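Local coordinates for protein phosphoribosyltransferase (Thermus thermophilus, PDB 1WD5) that is of unproven function but probably transfers phosphoribosyl groups as a type I phosphoribosyltransferase, at residues A138-V143 and R149-A154; G29-G34 and E107-V112; G73-L78 and F144-R149; E15-L20 and R43-E48; V126-A131 and A182-Y187. All coordinates share one frame; numbering follows the deposited sequence.

Interaction 1. Residues A138-V143 and R149-A154; sequences AALSVV and RRVVVA
Helix segment 138-143 packs antiparallel to strand 150-154, with their directions 170° apart and the short axes 10.6 Å apart at closest approach. Their nearest CA pair is V143 and V151. The two belong to the beta-alpha-beta unit of strand 122-126, helix 134-144 and strand 150-155, whose strands lie in the central sheet of the phosphoribosyltransferase fold and whose helix packs on it. All four touching side chains are buried, and the contact is purely apolar. L140 does most of the reaching. Its CG stands anti to the carbonyl carbon (chi1 -79°), and the two methyls beyond it extend to the strand. L140 CD2 comes within 3.7 Å of V151 CG1 and 3.9 Å of V153 CG2. L140 spans two strand residues that lie two positions apart, crossing V153 at about a right angle. V152, between them, points to the other face of the sheet and packs on L17 of helix 6-17. The backbone of V152 pairs with V123 and L125 of the neighbouring parallel strand. On the helix, A138, A139 and V142 touch strand 48-59, so one helix bridges several strands. V151 divides its branches: CG1 goes to L140, while CG2 sits 4.3 Å from V143 CG1.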
# COMPACT_ATOMS: atom_id res chain seq x y z
N ALA A 138 6.12 -3.10 3.50
CA ALA A 138 5.86 -4.48 3.14
C ALA A 138 5.34 -4.52 1.71
O ALA A 138 5.71 -5.40 0.93
CB ALA A 138 4.83 -5.09 4.09
N ALA A 139 4.48 -3.56 1.37
CA ALA A 139 3.92 -3.49 0.03
C ALA A 139 5.04 -3.31 -0.99
O ALA A 139 5.05 -3.95 -2.03
CB ALA A 139 2.92 -2.34 -0.08
N LEU A 140 5.98 -2.42 -0.68
CA LEU A 140 7.10 -2.15 -1.56
C LEU A 140 7.94 -3.41 -1.78
O LEU A 140 8.31 -3.73 -2.90
CB LEU A 140 7.99 -1.04 -0.99
CG LEU A 140 7.54 0.41 -1.17
CD1 LEU A 140 8.49 1.34 -0.43
CD2 LEU A 140 7.50 0.77 -2.65
N SER A 141 8.25 -4.10 -0.69
CA SER A 141 9.06 -5.31 -0.78
C SER A 141 8.48 -6.33 -1.74
O SER A 141 9.22 -6.92 -2.54
CB SER A 141 9.23 -5.94 0.61
OG SER A 141 10.05 -5.12 1.42
N VAL A 142 7.17 -6.55 -1.68
CA VAL A 142 6.53 -7.51 -2.57
C VAL A 142 6.45 -6.99 -4.00
O VAL A 142 6.81 -7.70 -4.94
CB VAL A 142 5.10 -7.86 -2.08
CG1 VAL A 142 4.41 -8.76 -3.10
CG2 VAL A 142 5.17 -8.57 -0.72
N VAL A 143 5.98 -5.76 -4.16
CA VAL A 143 5.85 -5.17 -5.49
C VAL A 143 7.18 -5.12 -6.26
O VAL A 143 7.20 -5.36 -7.46
CB VAL A 143 5.26 -3.75 -5.41
CG1 VAL A 143 5.22 -3.11 -6.79
CG2 VAL A 143 3.85 -3.82 -4.82
N ARG A 149 8.02 -1.48 -13.97
CA ARG A 149 8.89 -0.55 -14.68
C ARG A 149 9.31 0.59 -13.76
O ARG A 149 10.45 1.04 -13.79
CB ARG A 149 8.18 0.02 -15.91
CG ARG A 149 9.07 0.91 -16.76
CD ARG A 149 8.39 1.34 -18.05
NE ARG A 149 7.35 2.35 -17.85
CZ ARG A 149 6.71 2.96 -18.84
NH1 ARG A 149 6.99 2.66 -20.10
NH2 ARG A 149 5.78 3.87 -18.58
N ARG A 150 8.37 1.04 -12.94
CA ARG A 150 8.61 2.14 -12.03
C ARG A 150 7.64 2.05 -10.85
O ARG A 150 6.50 1.61 -11.01
CB ARG A 150 8.42 3.45 -12.78
CG ARG A 150 8.61 4.70 -11.95
CD ARG A 150 8.29 5.93 -12.80
NE ARG A 150 8.44 7.17 -12.05
CZ ARG A 150 8.20 8.37 -12.56
NH1 ARG A 150 7.79 8.49 -13.82
NH2 ARG A 150 8.36 9.46 -11.82
N VAL A 151 8.10 2.47 -9.68
CA VAL A 151 7.27 2.45 -8.49
C VAL A 151 7.28 3.82 -7.81
O VAL A 151 8.34 4.41 -7.59
CB VAL A 151 7.75 1.38 -7.48
CG1 VAL A 151 6.81 1.31 -6.29
CG2 VAL A 151 7.84 0.02 -8.17
N VAL A 152 6.09 4.32 -7.49
CA VAL A 152 5.95 5.60 -6.83
C VAL A 152 5.02 5.47 -5.64
O VAL A 152 3.92 4.93 -5.77
CB VAL A 152 5.36 6.68 -7.76
CG1 VAL A 152 5.14 7.98 -6.99
CG2 VAL A 152 6.28 6.92 -8.94
N VAL A 153 5.47 5.93 -4.48
CA VAL A 153 4.64 5.90 -3.28
C VAL A 153 3.93 7.24 -3.21
O VAL A 153 4.58 8.29 -3.19
CB VAL A 153 5.49 5.71 -2.01
CG1 VAL A 153 4.63 5.94 -0.77
CG2 VAL A 153 6.09 4.31 -1.99
N ALA A 154 2.60 7.22 -3.16
CA ALA A 154 1.83 8.46 -3.11
C ALA A 154 0.85 8.46 -1.94
O ALA A 154 -0.00 7.57 -1.84
CB ALA A 154 1.10 8.68 -4.42

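Interaction 2. Residues G29-G34 and E107-V112; sequences GLPRGG and ERYRRV
Y109 reaches from helix segment 107-112 to the loop 29-34 and meets P31 and R32. P31 CG lies at the edge of the tyrosine ring, near its plane, 4.4 Å from Y109 CE1. The hydroxyl end meets the aliphatic part of R32: Y109 OH is 3.8 Å from R32 CD and equally far from R32 CG. The two side chains cross at about a right angle, and the guanidinium is turned 67° from the ring plane. There is no stack. A bend at the third torsion of R32 (chi3 -69°) turns the guanidinium from the line of CG and CD that meets the hydroxyl. Its polar end has other partners: NE bonds to V194 O and NH2 forms a salt bridge with E193. The tyrosine hydroxyl is hydrogen-bonded to D196 OD1. V199 of helix 196-204 touches both Y109 and R32, and L53 of strand 48-59 also touches Y109. P31 packs on V51. Segment 107-112 and the loop 29-34 thus share a third element, helix 196-204. The peptide bond between P31 and R32 is cis. A non-proline cis peptide in a short glycine-rich loop after the first strand is consistent with the pyrophosphate-binding loop of type I phosphoribosyltransferases.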
# COMPACT_ATOMS: atom_id res chain seq x y z
N GLY A 29 -3.98 0.28 -4.08
CA GLY A 29 -4.36 0.87 -2.81
C GLY A 29 -4.27 -0.13 -1.67
O GLY A 29 -4.63 -1.29 -1.82
N LEU A 30 -3.75 0.32 -0.53
CA LEU A 30 -3.66 -0.55 0.64
C LEU A 30 -5.04 -0.58 1.28
O LEU A 30 -5.68 0.45 1.42
CB LEU A 30 -2.63 -0.01 1.64
CG LEU A 30 -1.15 -0.29 1.37
CD1 LEU A 30 -0.71 0.33 0.06
CD2 LEU A 30 -0.32 0.27 2.52
N PRO A 31 -5.51 -1.78 1.69
CA PRO A 31 -6.83 -1.93 2.32
C PRO A 31 -6.85 -1.19 3.66
O PRO A 31 -5.83 -1.19 4.36
CB PRO A 31 -6.95 -3.44 2.52
CG PRO A 31 -6.00 -4.02 1.50
CD PRO A 31 -4.84 -3.08 1.56
N ARG A 32 -7.96 -0.56 4.02
CA ARG A 32 -9.17 -0.50 3.20
C ARG A 32 -9.43 0.93 2.74
O ARG A 32 -9.78 1.16 1.58
CB ARG A 32 -10.39 -1.03 3.98
CG ARG A 32 -10.31 -2.52 4.31
CD ARG A 32 -11.65 -3.08 4.78
NE ARG A 32 -12.05 -2.58 6.09
CZ ARG A 32 -11.57 -3.02 7.25
NH1 ARG A 32 -10.65 -3.98 7.28
NH2 ARG A 32 -12.02 -2.50 8.38
N GLY A 33 -9.26 1.89 3.64
CA GLY A 33 -9.48 3.28 3.29
C GLY A 33 -8.61 3.72 2.12
O GLY A 33 -9.01 4.57 1.32
N GLY A 34 -7.42 3.14 2.03
CA GLY A 34 -6.51 3.48 0.96
C GLY A 34 -7.06 3.17 -0.42
O GLY A 34 -6.68 3.80 -1.41
N GLU A 107 -9.07 -13.94 -0.91
CA GLU A 107 -9.97 -14.76 -1.71
C GLU A 107 -11.23 -14.00 -2.10
O GLU A 107 -11.66 -14.07 -3.25
CB GLU A 107 -10.37 -16.04 -0.96
CG GLU A 107 -9.20 -16.93 -0.54
CD GLU A 107 -9.64 -18.30 -0.03
OE1 GLU A 107 -10.73 -18.40 0.59
OE2 GLU A 107 -8.90 -19.29 -0.24
N ARG A 108 -11.82 -13.28 -1.16
CA ARG A 108 -13.04 -12.55 -1.48
C ARG A 108 -12.80 -11.37 -2.42
O ARG A 108 -13.63 -11.09 -3.27
CB ARG A 108 -13.78 -12.10 -0.22
CG ARG A 108 -12.98 -11.33 0.80
CD ARG A 108 -13.69 -11.39 2.16
NE ARG A 108 -12.88 -10.84 3.24
CZ ARG A 108 -13.08 -11.09 4.53
NH1 ARG A 108 -14.07 -11.88 4.92
NH2 ARG A 108 -12.28 -10.54 5.44
N TYR A 109 -11.67 -10.69 -2.26
CA TYR A 109 -11.38 -9.56 -3.15
C TYR A 109 -11.10 -10.08 -4.57
O TYR A 109 -11.57 -9.51 -5.55
CB TYR A 109 -10.15 -8.78 -2.66
CG TYR A 109 -10.36 -7.91 -1.43
CD1 TYR A 109 -9.30 -7.18 -0.89
CD2 TYR A 109 -11.60 -7.82 -0.80
CE1 TYR A 109 -9.46 -6.38 0.23
CE2 TYR A 109 -11.78 -7.01 0.33
CZ TYR A 109 -10.70 -6.30 0.84
OH TYR A 109 -10.84 -5.49 1.95
N ARG A 110 -10.34 -11.17 -4.66
CA ARG A 110 -10.01 -11.73 -5.97
C ARG A 110 -11.20 -12.34 -6.68
O ARG A 110 -11.18 -12.53 -7.89
CB ARG A 110 -8.88 -12.76 -5.84
CG ARG A 110 -7.53 -12.14 -5.49
CD ARG A 110 -7.18 -11.03 -6.47
NE ARG A 110 -6.03 -10.22 -6.06
CZ ARG A 110 -5.88 -8.94 -6.37
NH1 ARG A 110 -6.81 -8.33 -7.10
NH2 ARG A 110 -4.80 -8.26 -5.98
N ARG A 111 -12.26 -12.65 -5.93
CA ARG A 111 -13.45 -13.21 -6.54
C ARG A 111 -14.18 -12.13 -7.35
O ARG A 111 -14.84 -12.45 -8.34
CB ARG A 111 -14.38 -13.76 -5.46
CG ARG A 111 -15.64 -14.42 -6.00
CD ARG A 111 -16.23 -15.34 -4.94
NE ARG A 111 -15.28 -16.39 -4.60
CZ ARG A 111 -14.98 -16.77 -3.36
NH1 ARG A 111 -15.57 -16.17 -2.33
NH2 ARG A 111 -14.10 -17.73 -3.14
N VAL A 112 -14.06 -10.87 -6.94
CA VAL A 112 -14.71 -9.77 -7.65
C VAL A 112 -13.80 -9.01 -8.61
O VAL A 112 -14.29 -8.32 -9.50
CB VAL A 112 -15.34 -8.76 -6.66
CG1 VAL A 112 -16.37 -9.45 -5.79
CG2 VAL A 112 -14.27 -8.12 -5.80

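Interaction 3. Residues G73-L78 and F144-R149; sequences GGELVL and FQEGPR
V77 and Q145 make a small, partly buried contact, apolar with a water-bridged polar part, at the edge of the sheet of the phosphoribosyltransferase fold. It joins edge strand 76-78 to the turn that follows helix 134-144. F144 to G147 form a type I beta turn, which leads toward strand 150-155. V77 points toward the turn and pairs through its backbone with A69 of the next strand. L76 faces the long helix 88-112 instead. Q145 CG fits against the two methyls of V77, 3.8 Å from V77 CG1 and 3.9 Å from V77 CG2. With CG anti to the carbonyl carbon (chi1 -65°), this methylene is laid against V77 and makes the closest approach. A second part of the contact is polar. E75 OE2 and E146 OE2 are like charges 4.5 Å apart. E146 has K115 at OE2 and R118 at OE1 as salt-bridge partners, which would probably offset the repulsion. V142, one helix turn earlier, packs on E75. A water sits between the two carboxylates. It has more acceptors in reach than protons to give, so its bonds may not all form at once. It lies 2.5 Å from E75 OE2 and 2.6 Å from E146 OE2.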
# COMPACT_ATOMS: atom_id res chain seq x y z
N GLY A 73 0.19 -14.09 -3.12
CA GLY A 73 0.54 -15.30 -3.84
C GLY A 73 1.25 -16.33 -2.97
O GLY A 73 1.53 -17.43 -3.42
N GLY A 74 1.55 -15.96 -1.73
CA GLY A 74 2.22 -16.88 -0.83
C GLY A 74 3.73 -16.73 -0.75
O GLY A 74 4.35 -17.25 0.19
N GLU A 75 4.32 -16.02 -1.70
CA GLU A 75 5.77 -15.84 -1.71
C GLU A 75 6.29 -15.10 -0.48
O GLU A 75 5.66 -14.15 0.00
CB GLU A 75 6.22 -15.08 -2.96
CG GLU A 75 5.84 -13.61 -2.96
CD GLU A 75 4.45 -13.35 -3.49
OE1 GLU A 75 3.59 -14.25 -3.41
OE2 GLU A 75 4.22 -12.23 -4.00
N LEU A 76 7.44 -15.53 0.02
CA LEU A 76 8.08 -14.90 1.17
C LEU A 76 9.25 -14.08 0.65
O LEU A 76 10.14 -14.60 -0.01
CB LEU A 76 8.60 -15.96 2.14
CG LEU A 76 9.47 -15.48 3.31
CD1 LEU A 76 8.71 -14.49 4.17
CD2 LEU A 76 9.91 -16.69 4.13
N VAL A 77 9.23 -12.78 0.94
CA VAL A 77 10.29 -11.88 0.50
C VAL A 77 11.04 -11.38 1.73
O VAL A 77 10.48 -10.67 2.57
CB VAL A 77 9.72 -10.68 -0.27
CG1 VAL A 77 10.85 -9.73 -0.68
CG2 VAL A 77 8.97 -11.17 -1.50
N LEU A 78 12.30 -11.76 1.83
CA LEU A 78 13.13 -11.40 2.97
C LEU A 78 14.05 -10.22 2.70
O LEU A 78 14.51 -10.03 1.58
CB LEU A 78 13.98 -12.60 3.39
CG LEU A 78 13.23 -13.87 3.78
CD1 LEU A 78 14.21 -15.00 4.02
CD2 LEU A 78 12.40 -13.60 5.03
N PHE A 144 8.27 -4.79 -5.57
CA PHE A 144 9.58 -4.73 -6.22
C PHE A 144 10.00 -6.06 -6.84
O PHE A 144 10.68 -6.09 -7.86
CB PHE A 144 10.66 -4.28 -5.22
CG PHE A 144 10.78 -2.78 -5.09
CD1 PHE A 144 11.12 -2.21 -3.87
CD2 PHE A 144 10.58 -1.96 -6.19
CE1 PHE A 144 11.25 -0.83 -3.75
CE2 PHE A 144 10.71 -0.58 -6.08
CZ PHE A 144 11.05 -0.01 -4.85
N GLN A 145 9.58 -7.16 -6.23
CA GLN A 145 9.93 -8.47 -6.75
C GLN A 145 9.06 -8.84 -7.95
O GLN A 145 9.26 -9.89 -8.56
CB GLN A 145 9.76 -9.54 -5.67
CG GLN A 145 10.71 -9.40 -4.49
CD GLN A 145 12.17 -9.52 -4.90
OE1 GLN A 145 12.69 -8.69 -5.64
NE2 GLN A 145 12.83 -10.57 -4.42
N GLU A 146 8.10 -7.98 -8.30
CA GLU A 146 7.21 -8.28 -9.41
C GLU A 146 7.61 -7.66 -10.74
O GLU A 146 6.85 -7.71 -11.71
CB GLU A 146 5.78 -7.88 -9.03
CG GLU A 146 5.31 -8.58 -7.76
CD GLU A 146 3.87 -8.28 -7.39
OE1 GLU A 146 3.50 -7.09 -7.30
OE2 GLU A 146 3.10 -9.25 -7.17
N GLY A 147 8.81 -7.10 -10.79
CA GLY A 147 9.31 -6.51 -12.02
C GLY A 147 8.59 -5.30 -12.60
O GLY A 147 8.42 -5.21 -13.81
N PRO A 148 8.14 -4.34 -11.76
CA PRO A 148 7.45 -3.18 -12.33
C PRO A 148 8.47 -2.26 -12.99
O PRO A 148 9.65 -2.26 -12.63
CB PRO A 148 6.81 -2.54 -11.10
CG PRO A 148 7.81 -2.83 -10.04
CD PRO A 148 8.16 -4.28 -10.30
N ARG A 149 8.02 -1.48 -13.97
CA ARG A 149 8.89 -0.55 -14.68
C ARG A 149 9.31 0.59 -13.76
O ARG A 149 10.45 1.04 -13.79
CB ARG A 149 8.18 0.02 -15.91
CG ARG A 149 9.07 0.91 -16.76
CD ARG A 149 8.39 1.34 -18.05
NE ARG A 149 7.35 2.35 -17.85
CZ ARG A 149 6.71 2.96 -18.84
NH1 ARG A 149 6.99 2.66 -20.10
NH2 ARG A 149 5.78 3.87 -18.58
O HOH W 1 4.42 -11.33 -6.28

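Interaction 4. Residues E15-L20 and R43-E48; sequences EALAPL and RRLGGE
R44, on helix 33-45, points toward helix 6-17, where E15 is its counterpart. R44 NH1 and E15 OE2 are 4.5 Å apart, too far for a salt bridge. The oxygen lies well out of the guanidinium plane, and no N-H points at it. A water makes the link instead: it donates to E15 OE2 at 2.7 Å and accepts from R44 NH1 at 2.9 Å. R44 has a direct ionic partner in E40, one helix turn back, which meets NE. The R44 side chain also touches A11 and A14. E15 OE2 also hydrogen-bonds N4 of a bound MES molecule, probably from the crystallisation liquor. L45 comes next and gives the apolar part. L45 CD1 lies 4.1 Å from L17 CD1 and 4.2 Å from L17 CB, the two leucines crossing at about a right angle. L45 CD2 rests on the backbone of A18, 4.1 Å from A18 CA. Both helices pack on the same sheet of the phosphoribosyltransferase fold, and L17 continues the layer onto that sheet, touching V152, A154 and V173. A18 begins a 3-10 segment, closed by a bond from L20 N to L17 O. G46 leaves the helix with positive phi (69°), and the chain turns away from helix 6-17. Through G47 it enters strand 48-59, completing a beta-alpha-beta crossover from strand 26-29. E48 pairs by backbone with P25 and V27. Its carboxylate holds R113 through OE2 and R121 through OE1.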
# COMPACT_ATOMS: atom_id res chain seq x y z
N GLU A 15 -3.46 15.07 -8.89
CA GLU A 15 -2.93 16.30 -9.48
C GLU A 15 -1.43 16.43 -9.22
O GLU A 15 -0.68 16.89 -10.08
CB GLU A 15 -3.70 17.51 -8.91
CG GLU A 15 -5.06 17.74 -9.57
CD GLU A 15 -6.03 18.53 -8.71
OE1 GLU A 15 -5.58 19.28 -7.82
OE2 GLU A 15 -7.25 18.41 -8.93
N ALA A 16 -0.98 16.02 -8.04
CA ALA A 16 0.44 16.09 -7.71
C ALA A 16 1.22 15.06 -8.52
O ALA A 16 2.41 15.23 -8.78
CB ALA A 16 0.64 15.84 -6.21
N LEU A 17 0.54 13.99 -8.93
CA LEU A 17 1.18 12.92 -9.70
C LEU A 17 1.21 13.14 -11.21
O LEU A 17 2.07 12.60 -11.90
CB LEU A 17 0.47 11.58 -9.42
CG LEU A 17 0.56 10.99 -8.02
CD1 LEU A 17 -0.44 9.85 -7.89
CD2 LEU A 17 1.97 10.49 -7.74
N ALA A 18 0.26 13.93 -11.72
CA ALA A 18 0.16 14.19 -13.15
C ALA A 18 1.46 14.61 -13.84
O ALA A 18 1.76 14.15 -14.94
CB ALA A 18 -0.92 15.25 -13.41
N PRO A 19 2.25 15.49 -13.21
CA PRO A 19 3.51 15.93 -13.82
C PRO A 19 4.60 14.86 -13.96
O PRO A 19 5.52 15.02 -14.75
CB PRO A 19 3.96 17.07 -12.90
CG PRO A 19 2.68 17.55 -12.27
CD PRO A 19 1.97 16.26 -11.99
N LEU A 20 4.49 13.78 -13.19
CA LEU A 20 5.49 12.72 -13.21
C LEU A 20 5.62 11.95 -14.51
O LEU A 20 6.60 11.23 -14.71
CB LEU A 20 5.23 11.73 -12.07
CG LEU A 20 5.33 12.31 -10.66
CD1 LEU A 20 5.13 11.19 -9.64
CD2 LEU A 20 6.68 12.97 -10.46
N ARG A 43 -8.96 6.94 -11.45
CA ARG A 43 -9.93 7.57 -12.34
C ARG A 43 -9.44 8.90 -12.91
O ARG A 43 -9.73 9.23 -14.06
CB ARG A 43 -11.27 7.77 -11.60
CG ARG A 43 -11.96 6.47 -11.23
CD ARG A 43 -13.18 6.67 -10.33
NE ARG A 43 -13.78 5.37 -10.02
CZ ARG A 43 -14.47 4.64 -10.90
NH1 ARG A 43 -14.65 5.10 -12.14
NH2 ARG A 43 -14.93 3.45 -10.56
N ARG A 44 -8.69 9.66 -12.12
CA ARG A 44 -8.19 10.95 -12.60
C ARG A 44 -6.99 10.80 -13.53
O ARG A 44 -6.82 11.60 -14.44
CB ARG A 44 -7.83 11.85 -11.41
CG ARG A 44 -8.98 12.04 -10.43
CD ARG A 44 -9.22 13.49 -10.09
NE ARG A 44 -10.50 13.67 -9.40
CZ ARG A 44 -11.20 14.80 -9.40
NH1 ARG A 44 -10.74 15.86 -10.05
NH2 ARG A 44 -12.36 14.87 -8.76
N LEU A 45 -6.17 9.78 -13.31
CA LEU A 45 -4.99 9.57 -14.15
C LEU A 45 -5.24 8.66 -15.35
O LEU A 45 -4.34 8.43 -16.16
CB LEU A 45 -3.84 8.99 -13.32
CG LEU A 45 -3.17 9.88 -12.27
CD1 LEU A 45 -2.08 9.10 -11.56
CD2 LEU A 45 -2.57 11.11 -12.95
N GLY A 46 -6.45 8.13 -15.47
CA GLY A 46 -6.75 7.23 -16.57
C GLY A 46 -5.99 5.92 -16.40
O GLY A 46 -5.59 5.29 -17.37
N GLY A 47 -5.79 5.53 -15.14
CA GLY A 47 -5.08 4.29 -14.86
C GLY A 47 -6.02 3.16 -14.49
O GLY A 47 -7.23 3.23 -14.72
N GLU A 48 -5.45 2.11 -13.91
CA GLU A 48 -6.20 0.92 -13.51
C GLU A 48 -6.09 0.69 -12.00
O GLU A 48 -4.99 0.66 -11.45
CB GLU A 48 -5.67 -0.29 -14.29
CG GLU A 48 -6.19 -1.63 -13.81
CD GLU A 48 -5.84 -2.76 -14.76
OE1 GLU A 48 -4.72 -2.76 -15.30
OE2 GLU A 48 -6.70 -3.65 -14.97
O HOH W 2 -8.21 16.86 -10.92

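Interaction 5. Residues V126-A131 and A182-Y187; sequences VDDGVA and AAVGAY
The carboxylate of D128 meets V184 through D128 OD1, which lies 3.9 Å from V184 CG1, and the two side chains cross at about a right angle. The sequence VDDGVA, which leads out of central strand 122-126, is consistent with the PRPP-binding motif of type I phosphoribosyltransferases. The other oxygen of D128, OD2, forms a salt bridge with NE of R6. The carboxylate of D127 is used by the backbone: D128 N bonds to D127 OD1 from above its plane, 39° out of it, with a bent N-H...O angle of 134°. Across the contact, the ring of Y187 has A186 CB over one face, offset toward the rim. A182 N donates to Y187 OH at 3.0 Å, which closes the loop 182-187 on itself. V184, in a 3-10 segment of the loop between strand 171-174 and helix 196-204, is the residue that packs on loop 126-131. Its side chain points at G129, where the two backbones come close: the CA atoms of G129 and V184 are 5.4 Å apart. G129 has no side chain, and V184 CG1 and V184 CG2 both come 3.8 Å from G129 CA. Y188 OH further ties D128 O to this loop. With CG1 anti to the backbone N (chi1 175°), V184 CG1 lies 3.8 Å from D128 O and V184 CG2 3.8 Å from G129 C.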
# COMPACT_ATOMS: atom_id res chain seq x y z
N VAL A 126 -0.69 3.56 -2.99
CA VAL A 126 -1.45 4.58 -2.27
C VAL A 126 -2.15 4.12 -0.99
O VAL A 126 -2.60 2.98 -0.89
CB VAL A 126 -2.56 5.17 -3.18
CG1 VAL A 126 -3.26 6.33 -2.47
CG2 VAL A 126 -1.98 5.61 -4.51
N ASP A 127 -2.23 5.02 -0.01
CA ASP A 127 -2.94 4.77 1.25
C ASP A 127 -3.47 6.15 1.65
O ASP A 127 -2.97 7.16 1.14
CB ASP A 127 -2.02 4.23 2.34
CG ASP A 127 -2.79 3.51 3.45
OD1 ASP A 127 -4.05 3.51 3.41
OD2 ASP A 127 -2.16 2.94 4.37
N ASP A 128 -4.46 6.21 2.53
CA ASP A 128 -4.99 7.52 2.92
C ASP A 128 -4.06 8.28 3.85
O ASP A 128 -4.27 9.47 4.11
CB ASP A 128 -6.39 7.40 3.57
CG ASP A 128 -6.44 6.38 4.70
OD1 ASP A 128 -5.39 6.07 5.30
OD2 ASP A 128 -7.56 5.91 5.01
N GLY A 129 -3.02 7.61 4.34
CA GLY A 129 -2.06 8.25 5.22
C GLY A 129 -0.98 7.27 5.66
O GLY A 129 -1.15 6.06 5.53
N VAL A 130 0.14 7.78 6.18
CA VAL A 130 1.21 6.92 6.64
C VAL A 130 1.83 7.41 7.95
O VAL A 130 2.62 8.36 7.96
CB VAL A 130 2.33 6.80 5.59
CG1 VAL A 130 3.34 5.76 6.03
CG2 VAL A 130 1.74 6.43 4.24
N ALA A 131 1.49 6.75 9.05
CA ALA A 131 2.01 7.13 10.36
C ALA A 131 3.42 6.60 10.59
O ALA A 131 4.30 7.34 11.02
CB ALA A 131 1.07 6.63 11.45
N ALA A 182 0.05 14.01 14.06
CA ALA A 182 -0.75 13.44 15.14
C ALA A 182 -1.14 12.02 14.73
O ALA A 182 -0.47 11.05 15.09
CB ALA A 182 -2.00 14.28 15.36
N ALA A 183 -2.23 11.91 13.99
CA ALA A 183 -2.73 10.62 13.51
C ALA A 183 -3.34 10.87 12.14
O ALA A 183 -3.79 11.98 11.84
CB ALA A 183 -3.77 10.08 14.47
N VAL A 184 -3.37 9.84 11.30
CA VAL A 184 -3.94 10.00 9.96
C VAL A 184 -5.34 10.59 9.98
O VAL A 184 -5.64 11.54 9.26
CB VAL A 184 -3.99 8.67 9.20
CG1 VAL A 184 -4.70 8.86 7.87
CG2 VAL A 184 -2.58 8.14 8.98
N GLY A 185 -6.20 10.03 10.83
CA GLY A 185 -7.58 10.50 10.92
C GLY A 185 -7.73 11.96 11.31
O GLY A 185 -8.77 12.56 11.07
N ALA A 186 -6.70 12.53 11.92
CA ALA A 186 -6.77 13.92 12.34
C ALA A 186 -6.78 14.88 11.15
O ALA A 186 -7.17 16.04 11.28
CB ALA A 186 -5.61 14.26 13.28
N TYR A 187 -6.36 14.41 9.97
CA TYR A 187 -6.31 15.29 8.81
C TYR A 187 -7.48 15.16 7.85
O TYR A 187 -7.43 15.67 6.73
CB TYR A 187 -4.98 15.10 8.08
CG TYR A 187 -3.80 15.29 9.00
CD1 TYR A 187 -3.24 14.21 9.68
CD2 TYR A 187 -3.29 16.57 9.25
CE1 TYR A 187 -2.20 14.40 10.60
CE2 TYR A 187 -2.26 16.76 10.17
CZ TYR A 187 -1.72 15.67 10.84
OH TYR A 187 -0.72 15.85 11.76

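Overall arrangement
From the N terminus, interaction 4 closes first, joining helix 6-17 to the end of helix 33-45. Interaction 2 opens inside that loop at 29-34, so the two cross, and it closes only at 107-112. Interaction 3 opens at 73-78, before interaction 2 has closed, and crosses it as well. Interaction 5 opens at 126-131 and crosses interaction 3, which closes at 144-149. Interaction 1 is nested within interaction 5 and crosses interaction 3, sharing R149 with it. Interaction 5 closes last, at 182-187. L30 N probably bonds to V126 O, linking interactions 2 and 5. Together they tie edge strand, central sheet, flanking helices and the loop before helix 196-204.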